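Local structure of galactitol 1-phosphate 5-dehydrogenase (Escherichia coli, 4UEJ) at residues Y100-Y106 against W287-S292; I146-H151 against E298-A302; A254-L258 against L281-S286. The protein catalyses the NAD-dependent oxidation of galactitol 1-phosphate to D-tagatose 6-phosphate as a zinc-containing homodimer of the alcohol dehydrogenase family. All coordinates share one frame; numbering follows the deposited sequence.

In the fold
The chain that leaves the Rossmann-type sheet passes through all three contacts. Contact 3 is the pairing of the last two strands of that sheet, and its segment 281-286 runs straight into 287-292 of contact 1, which lies against the loop of the structural zinc; their centres are about 18 Å apart. Contact 2, two crossed helices, has its centre about 14 Å from that of contact 1 and is tied to it by two probable hydrogen bonds, 2.5 Å from S291 OG to E298 OE1 and 2.8 Å from N289 ND2 to T147 OG1. N289 also approaches the catalytic site, its side chain about 6 Å from the zinc ion there and about 4 Å from a bound glycerol.

Contact 1: residues Y100-Y106 against W287-S292; sequences YSQCAKY and WMNYSS. With ZN (zinc ion), chain C.
The loop that closes the four-cysteine structural zinc site of this alcohol dehydrogenase, residues 100-106, lies against 287-292, the chain leaving the last strand of the Rossmann-type domain. C103 SG binds the zinc ion at 2.5 Å, alongside C89, C92 and C95, while the residues around C103 make the contact. S101 sits in the middle: its OG gives a weak hydrogen bond to W287 O at 3.3 Å, lies against M288 CB and meets the Y290 ring at its edge. Water 1 bridges the two backbones, donating to Y290 O at 2.8 Å and taking a weak bond from S101 N.

Y100 lies with its ring edge along segment 287-292. CE2 is 3.6 Å from S291 O, near the ring plane, and W294 meets the same ring edge-to-face. An alanine in place of Y100 is likely to open a gap beside S291 and lose the edge-to-face contact with W294.

In W287, CG anti to the backbone N (chi1 -171°) carries the indole toward 100-106, where CD1 meets S101 O at the ring edge. Its backbone N bonds to E280 of the second subunit, so the contact borders the dimer interface. M288, in the conformer described, one of two modelled, is bent at chi3 (-109°) and forms a Met-aromatic contact with Y106, SD lying obliquely 4.9 Å from the ring centroid. In that conformer the methyl does the touching: M288 CE sits over one face of the ring, 3.3 Å from Y106 CZ.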
ATOM      1  N   TYR A 100      10.531 -14.187   7.706  1.00 17.32           N
ATOM      2  CA  TYR A 100      11.505 -15.085   7.079  1.00 21.90           C
ATOM      3  C   TYR A 100      11.849 -14.650   5.679  1.00 21.90           C
ATOM      4  O   TYR A 100      12.982 -14.813   5.217  1.00 16.97           O
ATOM      5  CB  TYR A 100      10.971 -16.507   7.046  1.00 16.15           C
ATOM      6  CG  TYR A 100      10.635 -17.037   8.415  1.00 16.84           C
ATOM      7  CD1 TYR A 100      11.633 -17.278   9.348  1.00 16.97           C
ATOM      8  CD2 TYR A 100       9.318 -17.318   8.770  1.00 19.69           C
ATOM      9  CE1 TYR A 100      11.330 -17.763  10.604  1.00 21.06           C
ATOM     10  CE2 TYR A 100       9.006 -17.806  10.022  1.00 16.98           C
ATOM     11  CZ  TYR A 100      10.015 -18.026  10.936  1.00 21.79           C
ATOM     12  OH  TYR A 100       9.712 -18.513  12.187  1.00 27.44           O
ATOM     13  N   SER A 101      10.861 -14.083   5.002  1.00 17.57           N
ATOM     14  CA  SER A 101      11.051 -13.655   3.634  1.00 19.95           C
ATOM     15  C   SER A 101      11.845 -12.354   3.548  1.00 19.53           C
ATOM     16  O   SER A 101      12.201 -11.914   2.453  1.00 22.56           O
ATOM     17  CB  SER A 101       9.689 -13.522   2.950  1.00 20.91           C
ATOM     18  OG  SER A 101       9.031 -14.777   3.017  1.00 31.48           O
ATOM     19  N   GLN A 102      12.145 -11.761   4.702  1.00 18.53           N
ATOM     20  CA  GLN A 102      13.041 -10.614   4.752  1.00 19.75           C
ATOM     21  C   GLN A 102      14.409 -10.985   5.314  1.00 26.61           C
ATOM     22  O   GLN A 102      15.229 -10.109   5.607  1.00 21.21           O
ATOM     23  CB  GLN A 102      12.432  -9.474   5.583  1.00 20.60           C
ATOM     24  CG  GLN A 102      11.275  -8.751   4.878  1.00 25.89           C
ATOM     25  CD  GLN A 102       9.980  -9.534   4.934  1.00 24.56           C
ATOM     26  OE1 GLN A 102       9.593 -10.031   5.988  1.00 29.91           O
ATOM     27  NE2 GLN A 102       9.304  -9.657   3.792  1.00 23.43           N
ATOM     28  N   CYS A 103      14.660 -12.279   5.468  1.00 16.52           N
ATOM     29  CA  CYS A 103      15.995 -12.718   5.869  1.00 20.79           C
ATOM     30  C   CYS A 103      17.005 -12.235   4.822  1.00 25.91           C
ATOM     31  O   CYS A 103      16.770 -12.372   3.624  1.00 28.69           O
ATOM     32  CB  CYS A 103      16.046 -14.241   6.012  1.00 18.44           C
ATOM     33  SG  CYS A 103      17.665 -14.840   6.451  1.00 21.63           S
ATOM     34  N   ALA A 104      18.107 -11.644   5.263  1.00 32.21           N
ATOM     35  CA  ALA A 104      19.095 -11.118   4.321  1.00 42.02           C
ATOM     36  C   ALA A 104      19.960 -12.248   3.772  1.00 47.68           C
ATOM     37  O   ALA A 104      20.539 -12.131   2.690  1.00 54.57           O
ATOM     38  CB  ALA A 104      19.958 -10.058   4.984  1.00 45.71           C
ATOM     39  N   LYS A 105      20.031 -13.348   4.519  1.00 39.32           N
ATOM     40  CA  LYS A 105      20.867 -14.481   4.136  1.00 36.54           C
ATOM     41  C   LYS A 105      20.058 -15.762   3.977  1.00 38.62           C
ATOM     42  O   LYS A 105      20.319 -16.751   4.663  1.00 43.75           O
ATOM     43  CB  LYS A 105      21.969 -14.695   5.171  1.00 39.80           C
ATOM     44  CG  LYS A 105      23.330 -15.021   4.576  1.00 50.94           C
ATOM     45  CD  LYS A 105      24.185 -15.808   5.556  1.00 56.04           C
ATOM     46  CE  LYS A 105      25.641 -15.369   5.479  1.00 59.10           C
ATOM     47  NZ  LYS A 105      26.572 -16.420   5.965  1.00 60.00           N
ATOM     48  N   TYR A 106      19.075 -15.752   3.083  1.00 30.94           N
ATOM     49  CA  TYR A 106      18.284 -16.960   2.873  1.00 27.22           C
ATOM     50  C   TYR A 106      18.704 -17.679   1.598  1.00 30.91           C
ATOM     51  O   TYR A 106      19.163 -17.057   0.641  1.00 32.55           O
ATOM     52  CB  TYR A 106      16.779 -16.654   2.868  1.00 29.45           C
ATOM     53  CG  TYR A 106      16.188 -15.853   1.712  1.00 37.12           C
ATOM     54  CD1 TYR A 106      16.019 -16.415   0.443  1.00 35.97           C
ATOM     55  CD2 TYR A 106      15.719 -14.560   1.914  1.00 40.75           C
ATOM     56  CE1 TYR A 106      15.430 -15.697  -0.586  1.00 39.81           C
ATOM     57  CE2 TYR A 106      15.146 -13.830   0.885  1.00 41.56           C
ATOM     58  CZ  TYR A 106      15.004 -14.402  -0.361  1.00 43.46           C
ATOM     59  OH  TYR A 106      14.425 -13.673  -1.377  1.00 44.06           O
ATOM     60  N   TRP A 287       5.347 -11.255  -0.069  1.00 14.35           N
ATOM     61  CA  TRP A 287       6.586 -11.815  -0.574  1.00 14.95           C
ATOM     62  C   TRP A 287       6.703 -13.209  -0.070  1.00 14.85           C
ATOM     63  O   TRP A 287       6.645 -13.465   1.140  1.00 15.22           O
ATOM     64  CB  TRP A 287       7.804 -10.990  -0.163  1.00 20.33           C
ATOM     65  CG  TRP A 287       9.064 -11.424  -0.864  1.00 20.22           C
ATOM     66  CD1 TRP A 287      10.221 -11.863  -0.283  1.00 17.59           C
ATOM     67  CD2 TRP A 287       9.279 -11.482  -2.278  1.00 30.50           C
ATOM     68  NE1 TRP A 287      11.150 -12.174  -1.251  1.00 18.90           N
ATOM     69  CE2 TRP A 287      10.593 -11.955  -2.484  1.00 29.05           C
ATOM     70  CE3 TRP A 287       8.495 -11.168  -3.393  1.00 39.56           C
ATOM     71  CZ2 TRP A 287      11.137 -12.120  -3.756  1.00 30.91           C
ATOM     72  CZ3 TRP A 287       9.032 -11.339  -4.652  1.00 42.74           C
ATOM     73  CH2 TRP A 287      10.342 -11.811  -4.825  1.00 39.69           C
ATOM     74  N   MET A 288       6.835 -14.124  -1.023  0.55 17.32           N
ATOM     75  CA  MET A 288       6.936 -15.545  -0.758  0.55 15.31           C
ATOM     76  C   MET A 288       5.712 -16.074  -0.024  0.55 15.79           C
ATOM     77  O   MET A 288       4.585 -15.718  -0.356  0.55 14.84           O
ATOM     78  CB  MET A 288       8.220 -15.846   0.010  0.55 14.37           C
ATOM     79  CG  MET A 288       9.451 -15.527  -0.805  0.55 18.63           C
ATOM     80  SD  MET A 288      10.938 -16.329  -0.203  0.55 21.12           S
ATOM     81  CE  MET A 288      11.832 -14.941   0.472  0.55 36.77           C
ATOM     82  N   ASN A 289       5.918 -16.966   0.934  1.00 13.75           N
ATOM     83  CA  ASN A 289       4.787 -17.696   1.470  1.00 14.62           C
ATOM     84  C   ASN A 289       5.003 -18.371   2.813  1.00 16.59           C
ATOM     85  O   ASN A 289       4.666 -19.542   2.992  1.00 17.39           O
ATOM     86  CB  ASN A 289       4.345 -18.742   0.429  1.00 20.28           C
ATOM     87  CG  ASN A 289       5.514 -19.355  -0.373  1.00 20.72           C
ATOM     88  OD1 ASN A 289       6.376 -18.663  -0.941  1.00 15.06           O
ATOM     89  ND2 ASN A 289       5.509 -20.670  -0.455  1.00 25.22           N
ATOM     90  N   TYR A 290       5.544 -17.626   3.768  1.00 12.28           N
ATOM     91  CA  TYR A 290       5.935 -18.211   5.038  1.00 15.73           C
ATOM     92  C   TYR A 290       5.499 -17.356   6.189  1.00 21.40           C
ATOM     93  O   TYR A 290       5.359 -16.137   6.064  1.00 22.48           O
ATOM     94  CB  TYR A 290       7.452 -18.416   5.106  1.00 18.11           C
ATOM     95  CG  TYR A 290       7.937 -19.163   3.908  1.00 16.27           C
ATOM     96  CD1 TYR A 290       7.809 -20.538   3.843  1.00 16.96           C
ATOM     97  CD2 TYR A 290       8.475 -18.493   2.819  1.00 14.12           C
ATOM     98  CE1 TYR A 290       8.214 -21.232   2.736  1.00 14.01           C
ATOM     99  CE2 TYR A 290       8.891 -19.178   1.713  1.00 14.31           C
ATOM    100  CZ  TYR A 290       8.755 -20.555   1.678  1.00 17.30           C
ATOM    101  OH  TYR A 290       9.158 -21.268   0.578  1.00 14.53           O
ATOM    102  N   SER A 291       5.290 -18.019   7.315  1.00 18.91           N
ATOM    103  CA  SER A 291       4.992 -17.338   8.556  1.00 23.11           C
ATOM    104  C   SER A 291       5.371 -18.253   9.709  1.00 20.40           C
ATOM    105  O   SER A 291       5.765 -19.402   9.507  1.00 21.02           O
ATOM    106  CB  SER A 291       3.514 -16.936   8.626  1.00 23.22           C
ATOM    107  OG  SER A 291       2.670 -18.067   8.529  1.00 23.73           O
ATOM    108  N   SER A 292       5.267 -17.731  10.921  0.75 21.96           N
ATOM    109  CA  SER A 292       5.644 -18.486  12.107  0.75 24.08           C
ATOM    110  C   SER A 292       4.426 -19.168  12.728  0.75 25.26           C
ATOM    111  O   SER A 292       3.341 -18.587  12.748  0.75 27.43           O
ATOM    112  CB  SER A 292       6.317 -17.561  13.120  0.75 23.61           C
ATOM    113  OG  SER A 292       6.496 -18.219  14.357  0.75 26.01           O
TER
HETATM  114 ZN    ZN C1347      17.519 -14.732   8.905  1.00 17.95          ZN
HETATM  115  O   HOH W   1       7.769 -14.743   6.245  1.00 32.05           O

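Contact 2: residues I146-H151 against E298-A302; sequences ITVGLH and EWETA
E298 OE2 takes a short, straight hydrogen bond from H151 ND1, 2.6 Å with 173° at the hydrogen, and a weak second one from H154 ND1. This His-carboxylate pair joins helices 143-155 and 297-307, whose short segments cross at 121° with axes 8.9 Å apart. The carboxylate oxygen lies in the imidazole plane, whereas the ring nitrogen comes to OE2 on its anti side and 26° out of the carboxylate plane. A bend in the glutamate chain at chi2 folds the acid back over the backbone of H151, with CG against H151 N and CA. Its other oxygen, OE1, bonds to S291, and H151 NE2 bonds to E280 of the second subunit; the imidazole is thus held at both nitrogens, which fixes its rotation and links this helix pair to the dimer interface.

Beyond the polar pair, toward I146 and A302, the packing is apolar. L150 lays its CB along E298 CG and sends CD1 to E298 O, at 3.3 Å, and on to T301 CG2 and the A302 methyl. I146 meets A302 branch to methyl, CG2 to CB at 3.5 Å. T147 divides its work: OG1 bonds back to the backbone O of E144, probably a ligand of the catalytic zinc, and receives N289 ND2. The methyl branch, CG2, lies over a face of the W299 indole, whose NE1 bonds N289 O. T147 CG2 makes a CH-pi contact almost on the ring normal, 3.8 Å from the centroid of the W299 five-membered ring.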
ATOM      1  N   ILE A 146      -0.050 -22.958  -3.867  1.00  8.13           N
ATOM      2  CA  ILE A 146      -1.245 -22.636  -3.079  1.00  7.91           C
ATOM      3  C   ILE A 146      -0.897 -21.635  -1.985  1.00  8.75           C
ATOM      4  O   ILE A 146      -1.604 -20.650  -1.770  1.00  8.80           O
ATOM      5  CB  ILE A 146      -1.854 -23.877  -2.445  1.00  8.37           C
ATOM      6  CG1 ILE A 146      -2.454 -24.755  -3.539  1.00  8.91           C
ATOM      7  CG2 ILE A 146      -2.983 -23.500  -1.468  1.00  8.28           C
ATOM      8  CD1 ILE A 146      -2.750 -26.125  -3.048  1.00 10.35           C
ATOM      9  N   THR A 147       0.215 -21.882  -1.305  1.00  7.64           N
ATOM     10  CA  THR A 147       0.547 -21.024  -0.174  1.00  9.65           C
ATOM     11  C   THR A 147       0.874 -19.597  -0.577  1.00 10.73           C
ATOM     12  O   THR A 147       0.823 -18.725   0.265  1.00  8.99           O
ATOM     13  CB  THR A 147       1.731 -21.560   0.663  1.00  7.92           C
ATOM     14  OG1 THR A 147       2.930 -21.586  -0.126  1.00 10.50           O
ATOM     15  CG2 THR A 147       1.399 -22.959   1.221  1.00  8.44           C
ATOM     16  N   VAL A 148       1.223 -19.361  -1.838  1.00  8.72           N
ATOM     17  CA  VAL A 148       1.465 -17.995  -2.298  1.00  6.99           C
ATOM     18  C   VAL A 148       0.213 -17.131  -2.074  1.00  9.60           C
ATOM     19  O   VAL A 148       0.271 -16.057  -1.441  1.00  9.39           O
ATOM     20  CB  VAL A 148       1.866 -17.959  -3.771  1.00  8.32           C
ATOM     21  CG1 VAL A 148       1.965 -16.535  -4.261  1.00 13.38           C
ATOM     22  CG2 VAL A 148       3.202 -18.680  -3.967  1.00 16.36           C
ATOM     23  N   GLY A 149      -0.915 -17.610  -2.582  1.00 10.01           N
ATOM     24  CA  GLY A 149      -2.179 -16.921  -2.428  1.00 10.31           C
ATOM     25  C   GLY A 149      -2.615 -16.878  -0.982  1.00 11.61           C
ATOM     26  O   GLY A 149      -3.113 -15.860  -0.517  1.00 10.42           O
ATOM     27  N   LEU A 150      -2.410 -17.977  -0.263  1.00  6.65           N
ATOM     28  CA  LEU A 150      -2.793 -18.039   1.133  1.00  6.90           C
ATOM     29  C   LEU A 150      -2.008 -17.023   1.951  1.00  8.47           C
ATOM     30  O   LEU A 150      -2.545 -16.442   2.889  1.00  7.18           O
ATOM     31  CB  LEU A 150      -2.578 -19.430   1.715  1.00  7.67           C
ATOM     32  CG  LEU A 150      -3.550 -20.495   1.192  1.00  7.54           C
ATOM     33  CD1 LEU A 150      -3.286 -21.809   1.943  1.00  8.16           C
ATOM     34  CD2 LEU A 150      -4.977 -20.048   1.428  1.00 10.29           C
ATOM     35  N   HIS A 151      -0.743 -16.829   1.599  1.00  8.95           N
ATOM     36  CA  HIS A 151       0.088 -15.868   2.322  1.00  7.58           C
ATOM     37  C   HIS A 151      -0.449 -14.454   2.140  1.00  8.24           C
ATOM     38  O   HIS A 151      -0.513 -13.684   3.097  1.00  8.50           O
ATOM     39  CB  HIS A 151       1.540 -15.919   1.847  1.00  7.34           C
ATOM     40  CG  HIS A 151       2.440 -15.009   2.620  1.00  7.81           C
ATOM     41  ND1 HIS A 151       2.694 -15.184   3.965  1.00 10.76           N
ATOM     42  CD2 HIS A 151       3.121 -13.899   2.253  1.00  9.39           C
ATOM     43  CE1 HIS A 151       3.496 -14.224   4.390  1.00 15.44           C
ATOM     44  NE2 HIS A 151       3.781 -13.436   3.365  1.00 10.35           N
ATOM     45  N   GLU A 298       0.037 -21.225   6.482  1.00 10.58           N
ATOM     46  CA  GLU A 298      -0.318 -21.338   5.059  1.00 13.31           C
ATOM     47  C   GLU A 298      -0.140 -22.769   4.548  1.00 11.63           C
ATOM     48  O   GLU A 298      -0.950 -23.278   3.767  1.00  9.96           O
ATOM     49  CB  GLU A 298       0.527 -20.386   4.199  1.00 16.27           C
ATOM     50  CG  GLU A 298       0.282 -18.883   4.434  1.00 20.24           C
ATOM     51  CD  GLU A 298       1.213 -18.287   5.489  1.00 19.70           C
ATOM     52  OE1 GLU A 298       1.607 -19.023   6.422  1.00 17.29           O
ATOM     53  OE2 GLU A 298       1.558 -17.082   5.388  1.00 26.63           O
ATOM     54  N   TRP A 299       0.938 -23.402   4.978  1.00 10.94           N
ATOM     55  CA  TRP A 299       1.275 -24.749   4.535  1.00 11.43           C
ATOM     56  C   TRP A 299       0.288 -25.793   5.067  1.00 11.69           C
ATOM     57  O   TRP A 299      -0.183 -26.639   4.312  1.00 14.24           O
ATOM     58  CB  TRP A 299       2.716 -25.064   4.954  1.00 12.31           C
ATOM     59  CG  TRP A 299       3.651 -24.242   4.132  1.00 12.19           C
ATOM     60  CD1 TRP A 299       3.910 -22.899   4.270  1.00 12.05           C
ATOM     61  CD2 TRP A 299       4.388 -24.678   2.991  1.00 12.46           C
ATOM     62  NE1 TRP A 299       4.787 -22.483   3.289  1.00 12.97           N
ATOM     63  CE2 TRP A 299       5.094 -23.562   2.491  1.00 12.57           C
ATOM     64  CE3 TRP A 299       4.538 -25.915   2.344  1.00 12.89           C
ATOM     65  CZ2 TRP A 299       5.929 -23.644   1.379  1.00 12.77           C
ATOM     66  CZ3 TRP A 299       5.358 -25.993   1.246  1.00 13.20           C
ATOM     67  CH2 TRP A 299       6.049 -24.866   0.773  1.00 15.91           C
ATOM     68  N   GLU A 300      -0.036 -25.712   6.357  1.00 14.80           N
ATOM     69  CA  GLU A 300      -1.064 -26.574   6.943  1.00 17.68           C
ATOM     70  C   GLU A 300      -2.414 -26.348   6.292  1.00 13.03           C
ATOM     71  O   GLU A 300      -3.114 -27.303   5.970  1.00 14.50           O
ATOM     72  CB  GLU A 300      -1.202 -26.347   8.451  1.00 21.50           C
ATOM     73  CG  GLU A 300       0.050 -26.576   9.252  1.00 39.64           C
ATOM     74  CD  GLU A 300      -0.243 -26.662  10.734  1.00 50.77           C
ATOM     75  OE1 GLU A 300      -1.028 -25.822  11.231  1.00 51.02           O
ATOM     76  OE2 GLU A 300       0.305 -27.572  11.397  1.00 56.41           O
ATOM     77  N   THR A 301      -2.780 -25.088   6.083  1.00 10.87           N
ATOM     78  CA  THR A 301      -4.049 -24.790   5.421  1.00 12.75           C
ATOM     79  C   THR A 301      -4.108 -25.382   4.009  1.00 11.10           C
ATOM     80  O   THR A 301      -5.118 -25.961   3.617  1.00 10.80           O
ATOM     81  CB  THR A 301      -4.305 -23.274   5.347  1.00 13.39           C
ATOM     82  OG1 THR A 301      -4.336 -22.742   6.675  1.00 16.52           O
ATOM     83  CG2 THR A 301      -5.637 -22.981   4.672  1.00 11.33           C
ATOM     84  N   ALA A 302      -3.015 -25.263   3.259  1.00 10.10           N
ATOM     85  CA  ALA A 302      -2.995 -25.754   1.883  1.00 10.10           C
ATOM     86  C   ALA A 302      -3.222 -27.254   1.877  1.00 11.82           C
ATOM     87  O   ALA A 302      -4.007 -27.776   1.085  1.00 11.29           O
ATOM     88  CB  ALA A 302      -1.674 -25.415   1.199  1.00 10.44           C
TER

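Contact 3: residues A254-L258 against L281-S286; sequences AQLAL and LTVIGS
Strands 255-258 and 282-285 run parallel, and five backbone hydrogen bonds, including those of the flanking A254 and S286, join the segments. T282 N gives to A254 O, L256 N to T282 O at 2.8 Å, I284 N to L256 O, L258 N to I284 O, and S286 N to L258 O. The last, at 3.1 Å, is the most bent of the five, with 143° at the hydrogen.

Side chains pack on both faces. On the one with L256 and V283, L258 turns CD1 across to V283 CG1 at 3.5 Å. On the other, I284 extends CD1 to Q255 NE2, 4.0 Å away, and that amide is held by A156 O while its OE1 takes K162 NZ. Where the strands begin, A254 CB lies 3.9 Å from L281 CD2.

In the six-stranded parallel sheet of the Rossmann-type domain, strand 255-258 also bonds to 231-235, and strand 282-285 is the outermost of its own chain. V283 pairs antiparallel with the second subunit, carrying the sheet across the dimer. Helix 240-249 packs on L256, and helix 143-155 packs on I284 and S286.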
ATOM      1  N   ALA A 254     -10.482  -0.458  -0.364  1.00  8.55           N
ATOM      2  CA  ALA A 254     -10.109  -1.793  -0.791  1.00  7.43           C
ATOM      3  C   ALA A 254      -8.730  -2.128  -0.294  1.00  6.73           C
ATOM      4  O   ALA A 254      -7.893  -1.236  -0.088  1.00  8.62           O
ATOM      5  CB  ALA A 254     -10.170  -1.936  -2.331  1.00  7.22           C
ATOM      6  N   GLN A 255      -8.525  -3.411  -0.045  1.00  6.43           N
ATOM      7  CA  GLN A 255      -7.195  -3.949   0.184  1.00  8.23           C
ATOM      8  C   GLN A 255      -6.647  -4.446  -1.131  1.00  9.07           C
ATOM      9  O   GLN A 255      -7.317  -5.192  -1.861  1.00 10.15           O
ATOM     10  CB  GLN A 255      -7.213  -5.088   1.193  1.00  6.02           C
ATOM     11  CG  GLN A 255      -7.522  -4.678   2.616  1.00 11.08           C
ATOM     12  CD  GLN A 255      -7.768  -5.888   3.474  1.00  9.46           C
ATOM     13  OE1 GLN A 255      -8.690  -6.676   3.214  1.00 10.70           O
ATOM     14  NE2 GLN A 255      -6.927  -6.076   4.473  1.00  9.69           N
ATOM     15  N   LEU A 256      -5.421  -4.057  -1.451  0.64  7.76           N
ATOM     16  CA  LEU A 256      -4.794  -4.502  -2.695  0.64  6.72           C
ATOM     17  C   LEU A 256      -3.481  -5.209  -2.402  0.64  8.78           C
ATOM     18  O   LEU A 256      -2.468  -4.569  -2.107  0.64  7.18           O
ATOM     19  CB  LEU A 256      -4.561  -3.325  -3.642  0.64  9.91           C
ATOM     20  CG  LEU A 256      -3.645  -3.524  -4.854  0.64  6.46           C
ATOM     21  CD1 LEU A 256      -4.036  -4.758  -5.665  0.64  6.96           C
ATOM     22  CD2 LEU A 256      -3.669  -2.277  -5.714  0.64 11.33           C
ATOM     23  N   ALA A 257      -3.511  -6.534  -2.508  1.00  6.69           N
ATOM     24  CA  ALA A 257      -2.342  -7.366  -2.228  1.00  7.70           C
ATOM     25  C   ALA A 257      -1.545  -7.611  -3.491  1.00  9.33           C
ATOM     26  O   ALA A 257      -2.065  -8.125  -4.490  1.00 11.16           O
ATOM     27  CB  ALA A 257      -2.751  -8.683  -1.604  1.00  7.38           C
ATOM     28  N   LEU A 258      -0.271  -7.251  -3.437  1.00  6.61           N
ATOM     29  CA  LEU A 258       0.596  -7.343  -4.598  1.00  8.30           C
ATOM     30  C   LEU A 258       1.400  -8.619  -4.482  1.00 14.14           C
ATOM     31  O   LEU A 258       2.217  -8.754  -3.582  1.00 11.00           O
ATOM     32  CB  LEU A 258       1.525  -6.130  -4.684  1.00 13.24           C
ATOM     33  CG  LEU A 258       0.858  -4.755  -4.775  1.00 11.20           C
ATOM     34  CD1 LEU A 258       1.919  -3.660  -4.735  1.00 11.56           C
ATOM     35  CD2 LEU A 258       0.012  -4.638  -6.026  1.00 15.18           C
ATOM     36  N   LEU A 281      -6.955   3.330  -0.133  1.00  7.56           N
ATOM     37  CA  LEU A 281      -6.592   1.938  -0.324  1.00  7.02           C
ATOM     38  C   LEU A 281      -5.525   1.538   0.686  1.00  9.59           C
ATOM     39  O   LEU A 281      -4.800   2.383   1.223  1.00  9.63           O
ATOM     40  CB  LEU A 281      -6.073   1.704  -1.735  1.00  7.74           C
ATOM     41  CG  LEU A 281      -7.002   2.142  -2.861  1.00 12.48           C
ATOM     42  CD1 LEU A 281      -6.391   1.770  -4.192  1.00 13.42           C
ATOM     43  CD2 LEU A 281      -8.375   1.490  -2.674  1.00 10.35           C
ATOM     44  N   THR A 282      -5.460   0.250   0.960  1.00  6.23           N
ATOM     45  CA  THR A 282      -4.333  -0.334   1.670  1.00  5.91           C
ATOM     46  C   THR A 282      -3.649  -1.274   0.705  1.00  6.45           C
ATOM     47  O   THR A 282      -4.251  -2.249   0.260  1.00 10.41           O
ATOM     48  CB  THR A 282      -4.769  -1.106   2.897  1.00 12.56           C
ATOM     49  OG1 THR A 282      -5.421  -0.220   3.809  1.00 15.99           O
ATOM     50  CG2 THR A 282      -3.562  -1.723   3.575  1.00 17.82           C
ATOM     51  N   VAL A 283      -2.410  -0.964   0.364  1.00  6.54           N
ATOM     52  CA  VAL A 283      -1.658  -1.762  -0.591  1.00  7.53           C
ATOM     53  C   VAL A 283      -0.686  -2.605   0.233  1.00  8.18           C
ATOM     54  O   VAL A 283       0.097  -2.071   1.013  1.00 13.53           O
ATOM     55  CB  VAL A 283      -0.920  -0.880  -1.612  1.00  8.77           C
ATOM     56  CG1 VAL A 283      -0.116  -1.731  -2.584  1.00  7.76           C
ATOM     57  CG2 VAL A 283      -1.910  -0.012  -2.375  1.00 11.51           C
ATOM     58  N   ILE A 284      -0.762  -3.913   0.043  1.00  8.38           N
ATOM     59  CA  ILE A 284      -0.078  -4.893   0.879  1.00  9.17           C
ATOM     60  C   ILE A 284       0.940  -5.623   0.036  1.00 10.32           C
ATOM     61  O   ILE A 284       0.578  -6.368  -0.871  1.00  8.26           O
ATOM     62  CB  ILE A 284      -1.095  -5.898   1.471  1.00 13.71           C
ATOM     63  CG1 ILE A 284      -2.141  -5.166   2.324  1.00 14.72           C
ATOM     64  CG2 ILE A 284      -0.404  -7.028   2.240  1.00 12.54           C
ATOM     65  CD1 ILE A 284      -3.400  -5.991   2.585  1.00 16.65           C
ATOM     66  N   GLY A 285       2.218  -5.394   0.299  1.00  8.42           N
ATOM     67  CA  GLY A 285       3.237  -6.138  -0.414  1.00  9.45           C
ATOM     68  C   GLY A 285       3.286  -7.533   0.163  1.00 10.41           C
ATOM     69  O   GLY A 285       3.283  -7.714   1.392  1.00 10.45           O
ATOM     70  N   SER A 286       3.304  -8.525  -0.721  1.00 15.13           N
ATOM     71  CA  SER A 286       3.354  -9.902  -0.278  1.00 14.08           C
ATOM     72  C   SER A 286       4.603 -10.519  -0.878  1.00 16.10           C
ATOM     73  O   SER A 286       4.925 -10.291  -2.044  1.00 16.36           O
ATOM     74  CB  SER A 286       2.089 -10.675  -0.693  1.00 13.12           C
ATOM     75  OG  SER A 286       2.072 -11.956  -0.076  1.00 14.70           O
TER